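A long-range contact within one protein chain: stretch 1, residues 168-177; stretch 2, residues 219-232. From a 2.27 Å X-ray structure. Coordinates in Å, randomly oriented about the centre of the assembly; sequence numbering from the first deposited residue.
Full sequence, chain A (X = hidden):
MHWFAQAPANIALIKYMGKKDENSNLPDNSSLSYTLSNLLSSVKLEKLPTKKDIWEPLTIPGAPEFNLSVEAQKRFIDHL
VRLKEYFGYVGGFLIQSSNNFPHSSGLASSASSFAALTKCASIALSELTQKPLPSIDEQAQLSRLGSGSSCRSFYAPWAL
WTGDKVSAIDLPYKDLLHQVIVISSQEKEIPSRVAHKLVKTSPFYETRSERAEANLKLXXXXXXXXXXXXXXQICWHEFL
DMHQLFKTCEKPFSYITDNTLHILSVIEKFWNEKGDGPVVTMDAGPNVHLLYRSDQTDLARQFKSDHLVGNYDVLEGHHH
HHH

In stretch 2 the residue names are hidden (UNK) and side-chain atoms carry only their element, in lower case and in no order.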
# COMPACT_ATOMS: atom_id res chain seq x y z
N ALA A 168 -0.20 -6.32 -11.87
CA ALA A 168 -0.68 -7.35 -12.77
C ALA A 168 -0.28 -8.65 -12.08
O ALA A 168 0.84 -8.77 -11.58
CB ALA A 168 0.02 -7.24 -14.12
N ILE A 169 -1.19 -9.61 -12.01
CA ILE A 169 -0.89 -10.89 -11.38
C ILE A 169 -0.91 -11.95 -12.48
O ILE A 169 -1.83 -11.99 -13.30
CB ILE A 169 -1.90 -11.24 -10.25
CG1 ILE A 169 -1.52 -12.56 -9.59
CG2 ILE A 169 -3.31 -11.33 -10.82
CD1 ILE A 169 -2.42 -12.93 -8.41
N ASP A 170 0.11 -12.81 -12.50
CA ASP A 170 0.22 -13.84 -13.52
C ASP A 170 -0.65 -15.06 -13.24
O ASP A 170 -0.24 -15.97 -12.52
CB ASP A 170 1.69 -14.26 -13.67
CG ASP A 170 1.90 -15.34 -14.72
OD1 ASP A 170 1.38 -15.19 -15.85
OD2 ASP A 170 2.60 -16.33 -14.41
N LEU A 171 -1.85 -15.05 -13.80
CA LEU A 171 -2.78 -16.15 -13.63
C LEU A 171 -2.86 -16.99 -14.90
O LEU A 171 -2.64 -16.48 -16.00
CB LEU A 171 -4.16 -15.62 -13.23
CG LEU A 171 -4.17 -14.94 -11.85
CD1 LEU A 171 -5.55 -14.40 -11.54
CD2 LEU A 171 -3.74 -15.93 -10.78
N PRO A 172 -3.17 -18.29 -14.76
CA PRO A 172 -3.30 -19.31 -15.80
C PRO A 172 -4.17 -19.05 -17.03
O PRO A 172 -3.92 -19.63 -18.08
CB PRO A 172 -3.79 -20.53 -15.02
CG PRO A 172 -3.20 -20.33 -13.68
CD PRO A 172 -3.44 -18.87 -13.43
N TYR A 173 -5.19 -18.21 -16.90
CA TYR A 173 -6.08 -17.96 -18.04
C TYR A 173 -5.88 -16.59 -18.69
O TYR A 173 -5.65 -15.59 -18.01
CB TYR A 173 -7.53 -18.12 -17.59
CG TYR A 173 -7.83 -19.49 -17.04
CD1 TYR A 173 -7.96 -20.59 -17.89
CD2 TYR A 173 -7.96 -19.70 -15.67
CE1 TYR A 173 -8.20 -21.87 -17.38
CE2 TYR A 173 -8.20 -20.98 -15.15
CZ TYR A 173 -8.33 -22.05 -16.01
OH TYR A 173 -8.57 -23.31 -15.51
N LYS A 174 -5.96 -16.56 -20.02
CA LYS A 174 -5.78 -15.34 -20.79
C LYS A 174 -6.63 -15.44 -22.06
O LYS A 174 -7.07 -16.53 -22.44
CB LYS A 174 -4.31 -15.17 -21.17
CG LYS A 174 -3.34 -15.26 -19.98
CD LYS A 174 -1.90 -15.52 -20.43
CE LYS A 174 -0.95 -15.67 -19.24
NZ LYS A 174 -1.30 -16.83 -18.36
N ASP A 175 -6.86 -14.32 -22.72
CA ASP A 175 -7.68 -14.32 -23.92
C ASP A 175 -9.01 -15.01 -23.64
O ASP A 175 -9.36 -15.99 -24.28
CB ASP A 175 -6.96 -15.05 -25.07
CG ASP A 175 -5.68 -14.36 -25.50
OD1 ASP A 175 -5.71 -13.12 -25.71
OD2 ASP A 175 -4.65 -15.04 -25.64
N LEU A 176 -9.74 -14.50 -22.65
CA LEU A 176 -11.03 -15.08 -22.32
C LEU A 176 -12.08 -14.50 -23.25
O LEU A 176 -11.90 -13.41 -23.79
CB LEU A 176 -11.41 -14.73 -20.88
CG LEU A 176 -10.46 -15.18 -19.77
CD1 LEU A 176 -10.92 -14.59 -18.44
CD2 LEU A 176 -10.41 -16.71 -19.71
N LEU A 177 -13.17 -15.23 -23.46
CA LEU A 177 -14.25 -14.71 -24.29
C LEU A 177 -15.19 -14.03 -23.30
O LEU A 177 -15.63 -14.66 -22.34
CB LEU A 177 -14.98 -15.83 -25.03
CG LEU A 177 -16.23 -15.38 -25.79
CD1 LEU A 177 -15.85 -14.34 -26.85
CD2 LEU A 177 -16.90 -16.59 -26.44
N UNK A 219 -10.28 -18.43 -4.55
CA UNK A 219 -10.21 -18.17 -5.98
C UNK A 219 -8.77 -18.30 -6.50
O UNK A 219 -8.52 -18.98 -7.50
c UNK A 219 -11.45 -14.99 -7.87
c UNK A 219 -10.74 -16.77 -6.27
c UNK A 219 -11.69 -17.42 -8.50
c UNK A 219 -10.84 -16.39 -7.75
N UNK A 220 -7.83 -17.65 -5.82
CA UNK A 220 -6.43 -17.72 -6.23
C UNK A 220 -5.97 -19.18 -6.27
O UNK A 220 -5.26 -19.58 -7.19
c UNK A 220 -5.83 -14.98 -6.85
c UNK A 220 -5.56 -16.91 -5.27
c UNK A 220 -4.99 -15.56 -5.75
c UNK A 220 -4.88 -14.60 -4.57
N UNK A 221 -6.38 -19.96 -5.28
CA UNK A 221 -6.02 -21.38 -5.24
C UNK A 221 -6.69 -22.11 -6.40
O UNK A 221 -6.14 -23.07 -6.93
n UNK A 221 -6.20 -21.35 -1.60
o UNK A 221 -4.35 -21.63 -2.85
c UNK A 221 -5.58 -21.65 -2.74
c UNK A 221 -6.46 -22.03 -3.92
N UNK A 222 -7.88 -21.65 -6.78
CA UNK A 222 -8.60 -22.27 -7.89
C UNK A 222 -7.82 -22.02 -9.17
O UNK A 222 -7.63 -22.93 -9.98
c UNK A 222 -10.01 -21.67 -8.01
N UNK A 223 -7.35 -20.79 -9.35
CA UNK A 223 -6.56 -20.44 -10.52
C UNK A 223 -5.30 -21.31 -10.61
O UNK A 223 -5.03 -21.92 -11.65
c UNK A 223 -8.36 -17.04 -12.92
c UNK A 223 -9.22 -16.36 -12.07
c UNK A 223 -8.09 -17.35 -10.18
c UNK A 223 -9.09 -16.51 -10.69
c UNK A 223 -6.17 -18.95 -10.47
c UNK A 223 -7.38 -17.88 -12.40
c UNK A 223 -7.23 -18.04 -11.02
N UNK A 224 -4.54 -21.37 -9.53
CA UNK A 224 -3.32 -22.17 -9.47
C UNK A 224 -3.57 -23.61 -9.91
O UNK A 224 -2.77 -24.20 -10.62
c UNK A 224 -0.34 -22.93 -8.41
c UNK A 224 -1.68 -23.22 -7.76
o UNK A 224 0.29 -21.91 -8.05
c UNK A 224 -2.74 -22.15 -8.05
o UNK A 224 0.10 -23.73 -9.28
N UNK A 225 -4.70 -24.17 -9.48
CA UNK A 225 -5.03 -25.54 -9.82
C UNK A 225 -5.79 -25.68 -11.14
O UNK A 225 -6.23 -26.78 -11.48
c UNK A 225 -5.87 -26.19 -8.71
o UNK A 225 -3.98 -26.59 -7.29
c UNK A 225 -5.15 -26.21 -7.38
n UNK A 225 -5.85 -25.81 -6.32
N UNK A 226 -5.95 -24.60 -11.89
CA UNK A 226 -6.69 -24.68 -13.14
C UNK A 226 -8.03 -25.36 -12.87
O UNK A 226 -8.43 -26.28 -13.58
n UNK A 226 -4.78 -23.34 -17.98
c UNK A 226 -5.90 -25.50 -14.17
c UNK A 226 -4.75 -24.39 -16.93
c UNK A 226 -4.53 -24.94 -14.50
c UNK A 226 -4.60 -23.83 -15.53
N UNK A 227 -8.69 -24.92 -11.81
CA UNK A 227 -9.98 -25.47 -11.41
C UNK A 227 -11.10 -24.48 -11.76
O UNK A 227 -11.59 -23.74 -10.91
c UNK A 227 -9.97 -25.74 -9.91
o UNK A 227 -12.17 -26.60 -10.22
o UNK A 227 -11.27 -26.80 -8.24
c UNK A 227 -11.23 -26.43 -9.42
N UNK A 228 -11.50 -24.49 -13.03
CA UNK A 228 -12.53 -23.60 -13.56
C UNK A 228 -13.88 -23.71 -12.85
O UNK A 228 -14.59 -22.71 -12.67
c UNK A 228 -13.48 -22.81 -15.81
c UNK A 228 -14.74 -22.93 -16.33
c UNK A 228 -12.71 -23.86 -15.06
c UNK A 228 -14.05 -20.90 -16.93
c UNK A 228 -12.76 -18.93 -17.22
n UNK A 228 -15.08 -21.79 -17.01
c UNK A 228 -11.83 -20.80 -15.96
c UNK A 228 -13.02 -21.51 -16.18
c UNK A 228 -11.71 -19.51 -16.48
c UNK A 228 -13.93 -19.60 -17.46
N UNK A 229 -14.23 -24.93 -12.45
CA UNK A 229 -15.49 -25.17 -11.76
C UNK A 229 -15.52 -24.40 -10.43
O UNK A 229 -16.56 -23.83 -10.06
c UNK A 229 -17.00 -26.94 -10.78
o UNK A 229 -15.68 -27.41 -12.72
c UNK A 229 -15.68 -26.69 -11.48
N UNK A 230 -14.39 -24.37 -9.72
CA UNK A 230 -14.32 -23.64 -8.45
C UNK A 230 -14.30 -22.13 -8.67
O UNK A 230 -14.82 -21.37 -7.84
c UNK A 230 -13.09 -24.06 -7.65
o UNK A 230 -13.29 -25.30 -7.01
N UNK A 231 -13.68 -21.69 -9.77
CA UNK A 231 -13.63 -20.26 -10.07
C UNK A 231 -15.09 -19.82 -10.27
O UNK A 231 -15.54 -18.82 -9.71
c UNK A 231 -12.80 -19.98 -11.36
c UNK A 231 -11.34 -20.35 -11.10
c UNK A 231 -12.91 -18.51 -11.77
c UNK A 231 -10.41 -20.13 -12.28
N UNK A 232 -15.82 -20.61 -11.06
CA UNK A 232 -17.24 -20.34 -11.32
C UNK A 232 -18.03 -20.21 -10.01
O UNK A 232 -18.68 -19.19 -9.77
c UNK A 232 -21.59 -20.90 -12.43
c UNK A 232 -17.82 -21.46 -12.18
c UNK A 232 -20.22 -20.68 -12.48
c UNK A 232 -19.32 -21.67 -12.07
c UNK A 232 -22.08 -22.11 -11.96
c UNK A 232 -19.83 -22.87 -11.60
c UNK A 232 -21.21 -23.10 -11.54
o UNK A 232 -23.44 -22.34 -11.93

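Position 219 carries four carbons, forked at the second, and lies out of reach of stretch 1. The fork after one carbon marks Leu219.

Position 220 has the same four carbons with the same fork. Its CB points sideways, but the end of the chain comes nearer, with one terminal carbon 4.3 Å from Ile169 CD1. This is Leu220; its chi1 of -107° lies between the usual wells.

Position 221 has two carbons, the second bearing one oxygen and one nitrogen. The amide identifies Asn221, which does not reach stretch 1.

Position 222 has a single carbon, so it is Ala222. It makes no contact.

Position 223 has one carbon followed by a six-carbon ring without a hydroxyl. Its CB is 3.9 Å from Leu171 CD2. This is Phe223. Leu171 CD1 sits 3.9 Å from the centroid of the ring formed by Phe223 CG, CD1, CD2, CE1, CE2 and CZ, almost on the ring normal, in a CH-pi contact. Phe223 CD1 meets Tyr173 CD2 at 3.8 Å, near the plane of the tyrosine ring.

Position 224 has three carbons in a row, the last with two oxygens. Its CB points away, and its backbone N lies 4.5 Å from Pro172 CG. This is Glu224.

Position 225 again has two carbons, with one oxygen and one nitrogen on the second. Its CB points away from stretch 1. It is Asn225, the first residue to leave helical geometry.

Position 226 has four carbons in a row ending in nitrogen. The chain bends back, so that one of its carbons packs against Pro172. Its CA is 3.3 Å from Tyr173 OH. The pattern is that of Lys226, and the packed carbon is CD, 3.4 Å from Pro172 CB. Phi and psi are both positive, as the backbone turns between helices.

Position 227 has two carbons, the second with two oxygens. Its CB points away from stretch 1. This is Asp227, the N-cap of the next helix. Its OD1 accepts from the backbone N of position 230 at 3.2 Å.

Position 228 has one carbon, then fused five- and six-membered rings holding eight carbons and one nitrogen. One ring carbon lies over the face of Tyr173, and another touches Leu176. Only Trp228 fits. Its CE3 lies 3.7 Å from Tyr173 CE2, and its CH2 lies 4.1 Å from Leu176 CD2.

Position 229 has one carbon carrying an oxygen and a carbon: Thr229, out of reach.

Position 230 has one carbon and one oxygen: Ser230. Its OG donates to Asp227 OD2 at 2.8 Å.

Position 231 has four carbons, forked at the first, with one arm two carbons long. The end of that arm touches the Tyr173 ring. This is Ile231; its CD1 is 3.7 Å from Tyr173 CE2.

Position 232 has one carbon and a six-carbon ring bearing oxygen: Tyr232, out of reach.

The contact is built by packing, with no hydrogen bond between the stretches. Tyr173, the most covered residue, reaches both helices and the turn between them. Trp228 turns its edge to the Tyr173 face, with planes at 67°. Leu171 and Pro172 extend the packing along Phe223.

Stretch 2 219-232: LLNAFENKDWTSIY
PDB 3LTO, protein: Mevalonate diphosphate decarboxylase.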